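PDB 4PXE: ureidoglycolate hydrolase from Arabidopsis thaliana, which hydrolyses (S)-ureidoglycolate to glyoxylate, ammonium and carbon dioxide, a manganese-dependent step of a plant purine breakdown route that does not pass through urea. Local coordinates for residues Lys356-Ser368 / Lys418-Asp430. Residues are numbered along the deposited sequence; the frame is centred on the assembly and turned at random.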
ATOM      1  N   LYS A 356      25.280  13.155 -36.028  1.00 16.06           N
ATOM      2  CA  LYS A 356      26.192  14.046 -36.720  1.00 17.57           C
ATOM      3  C   LYS A 356      25.719  15.493 -36.632  1.00 18.51           C
ATOM      4  O   LYS A 356      26.504  16.380 -36.287  1.00 17.17           O
ATOM      5  CB  LYS A 356      26.304  13.614 -38.183  1.00 18.62           C
ATOM      6  CG  LYS A 356      27.215  14.478 -39.035  1.00 18.99           C
ATOM      7  CD  LYS A 356      27.198  13.964 -40.473  1.00 19.51           C
ATOM      8  CE  LYS A 356      28.170  14.712 -41.370  1.00 19.37           C
ATOM      9  NZ  LYS A 356      27.713  16.088 -41.673  1.00 22.87           N
ATOM     10  N   LYS A 357      24.444  15.729 -36.933  1.00 17.02           N
ATOM     11  CA  LYS A 357      23.889  17.084 -36.933  1.00 18.24           C
ATOM     12  C   LYS A 357      23.902  17.682 -35.526  1.00 19.04           C
ATOM     13  O   LYS A 357      24.208  18.862 -35.344  1.00 17.09           O
ATOM     14  CB  LYS A 357      22.452  17.099 -37.459  1.00 21.51           C
ATOM     15  CG  LYS A 357      22.288  16.932 -38.955  1.00 31.16           C
ATOM     16  CD  LYS A 357      22.656  18.188 -39.722  1.00 31.19           C
ATOM     17  CE  LYS A 357      22.231  18.053 -41.170  1.00 36.39           C
ATOM     18  NZ  LYS A 357      23.075  18.886 -42.055  1.00 37.39           N
ATOM     19  N   MET A 358      23.559  16.868 -34.533  1.00 16.09           N
ATOM     20  CA  MET A 358      23.564  17.325 -33.146  1.00 17.10           C
ATOM     21  C   MET A 358      24.963  17.733 -32.678  1.00 16.75           C
ATOM     22  O   MET A 358      25.138  18.775 -32.032  1.00 15.12           O
ATOM     23  CB  MET A 358      22.996  16.242 -32.222  1.00 17.46           C
ATOM     24  CG  MET A 358      21.496  15.995 -32.339  1.00 16.83           C
ATOM     25  SD  MET A 358      20.991  14.764 -31.122  1.00 23.29           S
ATOM     26  CE  MET A 358      22.254  15.109 -29.989  1.00 14.09           C
ATOM     27  N   ALA A 359      25.960  16.912 -32.988  1.00 16.70           N
ATOM     28  CA  ALA A 359      27.336  17.227 -32.627  1.00 17.57           C
ATOM     29  C   ALA A 359      27.826  18.494 -33.331  1.00 18.15           C
ATOM     30  O   ALA A 359      28.501  19.329 -32.722  1.00 18.29           O
ATOM     31  CB  ALA A 359      28.251  16.052 -32.918  1.00 17.88           C
ATOM     32  N   GLU A 360      27.464  18.640 -34.603  1.00 16.53           N
ATOM     33  CA  GLU A 360      27.795  19.844 -35.363  1.00 15.69           C
ATOM     34  C   GLU A 360      27.151  21.074 -34.748  1.00 16.42           C
ATOM     35  O   GLU A 360      27.797  22.115 -34.625  1.00 17.03           O
ATOM     36  CB  GLU A 360      27.390  19.699 -36.834  1.00 19.27           C
ATOM     37  CG  GLU A 360      28.304  18.750 -37.597  1.00 20.52           C
ATOM     38  CD  GLU A 360      27.769  18.339 -38.958  1.00 24.99           C
ATOM     39  OE1 GLU A 360      26.650  18.751 -39.342  1.00 25.00           O
ATOM     40  OE2 GLU A 360      28.490  17.578 -39.641  1.00 23.35           O
ATOM     41  N   ALA A 361      25.884  20.956 -34.359  1.00 16.33           N
ATOM     42  CA  ALA A 361      25.180  22.075 -33.747  1.00 16.16           C
ATOM     43  C   ALA A 361      25.848  22.501 -32.443  1.00 15.53           C
ATOM     44  O   ALA A 361      26.080  23.693 -32.222  1.00 14.45           O
ATOM     45  CB  ALA A 361      23.716  21.730 -33.523  1.00 17.01           C
ATOM     46  N   ALA A 362      26.169  21.538 -31.580  1.00 12.99           N
ATOM     47  CA  ALA A 362      26.862  21.851 -30.331  1.00 14.54           C
ATOM     48  C   ALA A 362      28.206  22.545 -30.584  1.00 15.96           C
ATOM     49  O   ALA A 362      28.527  23.543 -29.941  1.00 15.16           O
ATOM     50  CB  ALA A 362      27.043  20.586 -29.479  1.00 14.87           C
ATOM     51  N   THR A 363      28.971  22.036 -31.540  1.00 16.44           N
ATOM     52  CA  THR A 363      30.239  22.654 -31.914  1.00 18.67           C
ATOM     53  C   THR A 363      30.063  24.094 -32.426  1.00 18.04           C
ATOM     54  O   THR A 363      30.802  24.996 -32.021  1.00 17.41           O
ATOM     55  CB  THR A 363      30.968  21.798 -32.960  1.00 19.68           C
ATOM     56  OG1 THR A 363      31.194  20.487 -32.423  1.00 23.19           O
ATOM     57  CG2 THR A 363      32.310  22.427 -33.330  1.00 21.79           C
ATOM     58  N   GLU A 364      29.079  24.310 -33.295  1.00 16.86           N
ATOM     59  CA  GLU A 364      28.813  25.655 -33.820  1.00 17.64           C
ATOM     60  C   GLU A 364      28.416  26.641 -32.731  1.00 17.43           C
ATOM     61  O   GLU A 364      28.608  27.849 -32.874  1.00 19.71           O
ATOM     62  CB  GLU A 364      27.734  25.612 -34.905  1.00 20.39           C
ATOM     63  CG  GLU A 364      28.215  24.946 -36.176  1.00 27.06           C
ATOM     64  CD  GLU A 364      27.123  24.777 -37.207  1.00 34.53           C
ATOM     65  OE1 GLU A 364      26.172  25.592 -37.211  1.00 31.37           O
ATOM     66  OE2 GLU A 364      27.218  23.824 -38.013  1.00 40.33           O
ATOM     67  N   LEU A 365      27.857  26.120 -31.642  1.00 15.05           N
ATOM     68  CA  LEU A 365      27.413  26.958 -30.525  1.00 14.61           C
ATOM     69  C   LEU A 365      28.481  27.083 -29.452  1.00 15.01           C
ATOM     70  O   LEU A 365      28.224  27.638 -28.372  1.00 16.48           O
ATOM     71  CB  LEU A 365      26.128  26.383 -29.913  1.00 13.97           C
ATOM     72  CG  LEU A 365      24.899  26.543 -30.808  1.00 14.96           C
ATOM     73  CD1 LEU A 365      23.790  25.582 -30.380  1.00 15.82           C
ATOM     74  CD2 LEU A 365      24.414  27.987 -30.763  1.00 18.63           C
ATOM     75  N   ASN A 366      29.664  26.543 -29.731  1.00 14.92           N
ATOM     76  CA  ASN A 366      30.787  26.575 -28.792  1.00 16.82           C
ATOM     77  C   ASN A 366      30.461  25.859 -27.484  1.00 18.01           C
ATOM     78  O   ASN A 366      30.892  26.272 -26.407  1.00 19.43           O
ATOM     79  CB  ASN A 366      31.240  28.019 -28.519  1.00 20.24           C
ATOM     80  CG  ASN A 366      31.688  28.733 -29.776  1.00 24.38           C
ATOM     81  OD1 ASN A 366      31.154  29.782 -30.137  1.00 28.74           O
ATOM     82  ND2 ASN A 366      32.670  28.162 -30.453  1.00 24.55           N
ATOM     83  N   LEU A 367      29.695  24.780 -27.594  1.00 15.36           N
ATOM     84  CA  LEU A 367      29.311  23.974 -26.438  1.00 14.78           C
ATOM     85  C   LEU A 367      30.081  22.667 -26.443  1.00 16.88           C
ATOM     86  O   LEU A 367      30.210  22.020 -27.479  1.00 19.81           O
ATOM     87  CB  LEU A 367      27.809  23.690 -26.460  1.00 13.92           C
ATOM     88  CG  LEU A 367      26.904  24.919 -26.335  1.00 15.60           C
ATOM     89  CD1 LEU A 367      25.459  24.557 -26.580  1.00 16.75           C
ATOM     90  CD2 LEU A 367      27.060  25.568 -24.959  1.00 19.11           C
ATOM     91  N   SER A 368      30.604  22.281 -25.286  1.00 15.38           N
ATOM     92  CA  SER A 368      31.330  21.027 -25.182  1.00 16.17           C
ATOM     93  C   SER A 368      30.343  19.859 -25.132  1.00 19.04           C
ATOM     94  O   SER A 368      29.214  20.000 -24.643  1.00 18.19           O
ATOM     95  CB  SER A 368      32.210  21.026 -23.939  1.00 18.06           C
ATOM     96  OG  SER A 368      31.413  21.163 -22.771  1.00 17.14           O
ATOM     97  N   LYS A 418      19.170  25.656 -27.297  1.00 12.42           N
ATOM     98  CA  LYS A 418      19.899  26.165 -28.457  1.00 13.31           C
ATOM     99  C   LYS A 418      20.333  25.039 -29.380  1.00 13.37           C
ATOM    100  O   LYS A 418      20.201  25.163 -30.601  1.00 14.14           O
ATOM    101  CB  LYS A 418      21.114  26.982 -28.024  1.00 15.75           C
ATOM    102  CG  LYS A 418      20.771  28.317 -27.390  1.00 16.54           C
ATOM    103  CD  LYS A 418      22.036  28.990 -26.892  1.00 23.35           C
ATOM    104  CE  LYS A 418      21.730  30.307 -26.223  1.00 29.53           C
ATOM    105  NZ  LYS A 418      22.922  30.837 -25.509  1.00 33.13           N
ATOM    106  N   VAL A 419      20.857  23.954 -28.818  1.00 12.60           N
ATOM    107  CA  VAL A 419      21.240  22.808 -29.637  1.00 13.62           C
ATOM    108  C   VAL A 419      20.019  22.217 -30.341  1.00 13.74           C
ATOM    109  O   VAL A 419      20.074  21.879 -31.525  1.00 14.94           O
ATOM    110  CB  VAL A 419      21.967  21.737 -28.809  1.00 13.37           C
ATOM    111  CG1 VAL A 419      22.205  20.468 -29.646  1.00 15.13           C
ATOM    112  CG2 VAL A 419      23.279  22.289 -28.270  1.00 14.70           C
ATOM    113  N   LEU A 420      18.904  22.127 -29.626  1.00 13.26           N
ATOM    114  CA  LEU A 420      17.667  21.646 -30.232  1.00 13.79           C
ATOM    115  C   LEU A 420      17.206  22.538 -31.386  1.00 14.15           C
ATOM    116  O   LEU A 420      16.881  22.037 -32.466  1.00 15.57           O
ATOM    117  CB  LEU A 420      16.570  21.524 -29.182  1.00 13.75           C
ATOM    118  CG  LEU A 420      15.230  21.011 -29.704  1.00 13.44           C
ATOM    119  CD1 LEU A 420      15.372  19.627 -30.330  1.00 14.93           C
ATOM    120  CD2 LEU A 420      14.197  20.982 -28.573  1.00 13.52           C
ATOM    121  N   SER A 421      17.195  23.851 -31.161  1.00 13.52           N
ATOM    122  CA  SER A 421      16.816  24.811 -32.196  1.00 15.02           C
ATOM    123  C   SER A 421      17.667  24.653 -33.449  1.00 14.80           C
ATOM    124  O   SER A 421      17.155  24.602 -34.578  1.00 15.02           O
ATOM    125  CB  SER A 421      16.981  26.236 -31.675  1.00 16.36           C
ATOM    126  OG  SER A 421      16.081  26.519 -30.618  1.00 16.15           O
ATOM    127  N   LEU A 422      18.977  24.596 -33.252  1.00 13.97           N
ATOM    128  CA  LEU A 422      19.900  24.582 -34.379  1.00 13.07           C
ATOM    129  C   LEU A 422      19.858  23.237 -35.097  1.00 15.06           C
ATOM    130  O   LEU A 422      19.958  23.182 -36.322  1.00 16.10           O
ATOM    131  CB  LEU A 422      21.317  24.915 -33.894  1.00 15.00           C
ATOM    132  CG  LEU A 422      22.380  25.141 -34.968  1.00 17.61           C
ATOM    133  CD1 LEU A 422      21.908  26.143 -36.036  1.00 16.27           C
ATOM    134  CD2 LEU A 422      23.649  25.620 -34.299  1.00 16.31           C
ATOM    135  N   THR A 423      19.693  22.152 -34.350  1.00 14.62           N
ATOM    136  CA  THR A 423      19.576  20.832 -34.968  1.00 14.35           C
ATOM    137  C   THR A 423      18.271  20.709 -35.763  1.00 15.98           C
ATOM    138  O   THR A 423      18.272  20.182 -36.880  1.00 16.76           O
ATOM    139  CB  THR A 423      19.669  19.693 -33.916  1.00 13.57           C
ATOM    140  OG1 THR A 423      20.878  19.832 -33.156  1.00 15.37           O
ATOM    141  CG2 THR A 423      19.684  18.336 -34.606  1.00 17.73           C
ATOM    142  N   LEU A 424      17.167  21.211 -35.213  1.00 15.00           N
ATOM    143  CA  LEU A 424      15.886  21.246 -35.930  1.00 14.84           C
ATOM    144  C   LEU A 424      16.034  22.013 -37.238  1.00 15.67           C
ATOM    145  O   LEU A 424      15.526  21.582 -38.275  1.00 16.96           O
ATOM    146  CB  LEU A 424      14.808  21.925 -35.081  1.00 15.97           C
ATOM    147  CG  LEU A 424      14.236  21.134 -33.904  1.00 14.88           C
ATOM    148  CD1 LEU A 424      13.379  22.053 -33.054  1.00 17.59           C
ATOM    149  CD2 LEU A 424      13.431  19.931 -34.385  1.00 17.37           C
ATOM    150  N   ALA A 425      16.697  23.162 -37.160  1.00 15.53           N
ATOM    151  CA  ALA A 425      16.881  24.039 -38.313  1.00 15.97           C
ATOM    152  C   ALA A 425      17.686  23.328 -39.388  1.00 16.56           C
ATOM    153  O   ALA A 425      17.315  23.347 -40.572  1.00 19.16           O
ATOM    154  CB  ALA A 425      17.585  25.319 -37.882  1.00 16.70           C
ATOM    155  N   LYS A 426      18.793  22.707 -38.985  1.00 17.97           N
ATOM    156  CA  LYS A 426      19.647  21.998 -39.935  1.00 21.18           C
ATOM    157  C   LYS A 426      18.895  20.863 -40.617  1.00 21.03           C
ATOM    158  O   LYS A 426      18.975  20.691 -41.837  1.00 22.21           O
ATOM    159  CB  LYS A 426      20.907  21.469 -39.253  1.00 21.52           C
ATOM    160  CG  LYS A 426      21.869  22.547 -38.792  1.00 22.68           C
ATOM    161  CD  LYS A 426      23.058  21.936 -38.059  1.00 26.07           C
ATOM    162  CE  LYS A 426      24.068  23.007 -37.664  1.00 29.86           C
ATOM    163  NZ  LYS A 426      24.604  23.753 -38.840  1.00 35.09           N
ATOM    164  N   LEU A 427      18.157  20.086 -39.841  1.00 17.55           N
ATOM    165  CA  LEU A 427      17.394  18.978 -40.397  1.00 19.37           C
ATOM    166  C   LEU A 427      16.260  19.458 -41.302  1.00 19.58           C
ATOM    167  O   LEU A 427      15.960  18.823 -42.315  1.00 19.93           O
ATOM    168  CB  LEU A 427      16.864  18.087 -39.275  1.00 18.93           C
ATOM    169  CG  LEU A 427      17.974  17.330 -38.546  1.00 20.56           C
ATOM    170  CD1 LEU A 427      17.433  16.642 -37.300  1.00 21.77           C
ATOM    171  CD2 LEU A 427      18.631  16.315 -39.479  1.00 27.24           C
ATOM    172  N   SER A 428      15.628  20.571 -40.938  1.00 19.10           N
ATOM    173  CA  SER A 428      14.530  21.123 -41.733  1.00 18.68           C
ATOM    174  C   SER A 428      14.981  21.458 -43.156  1.00 21.18           C
ATOM    175  O   SER A 428      14.217  21.303 -44.110  1.00 22.74           O
ATOM    176  CB  SER A 428      13.936  22.365 -41.063  1.00 19.46           C
ATOM    177  OG  SER A 428      12.965  22.990 -41.901  1.00 19.22           O
ATOM    178  N   LEU A 429      16.230  21.886 -43.292  1.00 19.44           N
ATOM    179  CA  LEU A 429      16.748  22.309 -44.592  1.00 20.70           C
ATOM    180  C   LEU A 429      17.415  21.176 -45.378  1.00 27.91           C
ATOM    181  O   LEU A 429      17.762  21.354 -46.552  1.00 29.22           O
ATOM    182  CB  LEU A 429      17.724  23.476 -44.407  1.00 24.42           C
ATOM    183  CG  LEU A 429      17.176  24.721 -43.703  1.00 24.86           C
ATOM    184  CD1 LEU A 429      18.201  25.851 -43.723  1.00 36.26           C
ATOM    185  CD2 LEU A 429      15.854  25.179 -44.312  1.00 23.95           C
ATOM    186  N   ASP A 430      17.576  20.013 -44.754  1.00 32.06           N
ATOM    187  CA  ASP A 430      18.280  18.891 -45.381  1.00 35.35           C
ATOM    188  C   ASP A 430      17.404  18.113 -46.356  1.00 44.84           C
ATOM    189  O   ASP A 430      16.398  18.633 -46.845  1.00 44.26           O
ATOM    190  CB  ASP A 430      18.831  17.934 -44.325  1.00 33.99           C
ATOM    191  CG  ASP A 430      20.268  17.555 -44.591  1.00 44.62           C
ATOM    192  OD1 ASP A 430      21.053  18.459 -44.954  1.00 45.62           O
ATOM    193  OD2 ASP A 430      20.611  16.362 -44.452  1.00 50.62           O
ATOM    194  OXT ASP A 430      17.657  16.942 -46.659  1.00 45.77           O
TER
HETATM  195  O   HOH W   1      26.071  21.071 -39.807  1.00 36.64           O
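Ala361 enters helix 418-429 as a knob into a hole formed by Val419, Leu422, Thr423 and Lys426; its CB lies 3.4 Å from Thr423 OG1 and 3.9 Å from Leu422 CG. Just past the end of helix 356-364, Leu365 and Leu422 meet tip to tip, while the Leu367 side chain crosses that of Val419, CD1 to CG2 3.6 Å. Two turns earlier Lys357 CG packs on Leu427 CD2, and a bend at chi2 (-75°) turns CD onto Lys426 CB and NZ toward Asp430 OD1, a long salt bridge (3.6 Å). Glu364 and Lys426 approach from opposite directions: Lys426 NZ gives Glu364 OE2 a 2.7 Å bond on its syn side, 18° out of the carboxylate plane, and a weak one to OE1. Two helices of the peptidase M20 family fold pack here, the second C-terminal; the axes of these short segments approach to 8.8 Å, their directions 126° apart. Leu420, Thr423, Leu424 and Leu427 rest on strand 201-209, which carries the manganese ligand His208. A salt bridge from Lys356 holds Glu360 OE2. Thr423 OG1, turned back to Val419 O (2.7 Å), reaches that carbonyl from the face opposite Thr423 N. A Schellman motif with Asn366 at C-prime ends helix 356-364 and swings Leu367 back onto Val419; Ala10 of helix 9-12 touches both Leu365 and Leu422.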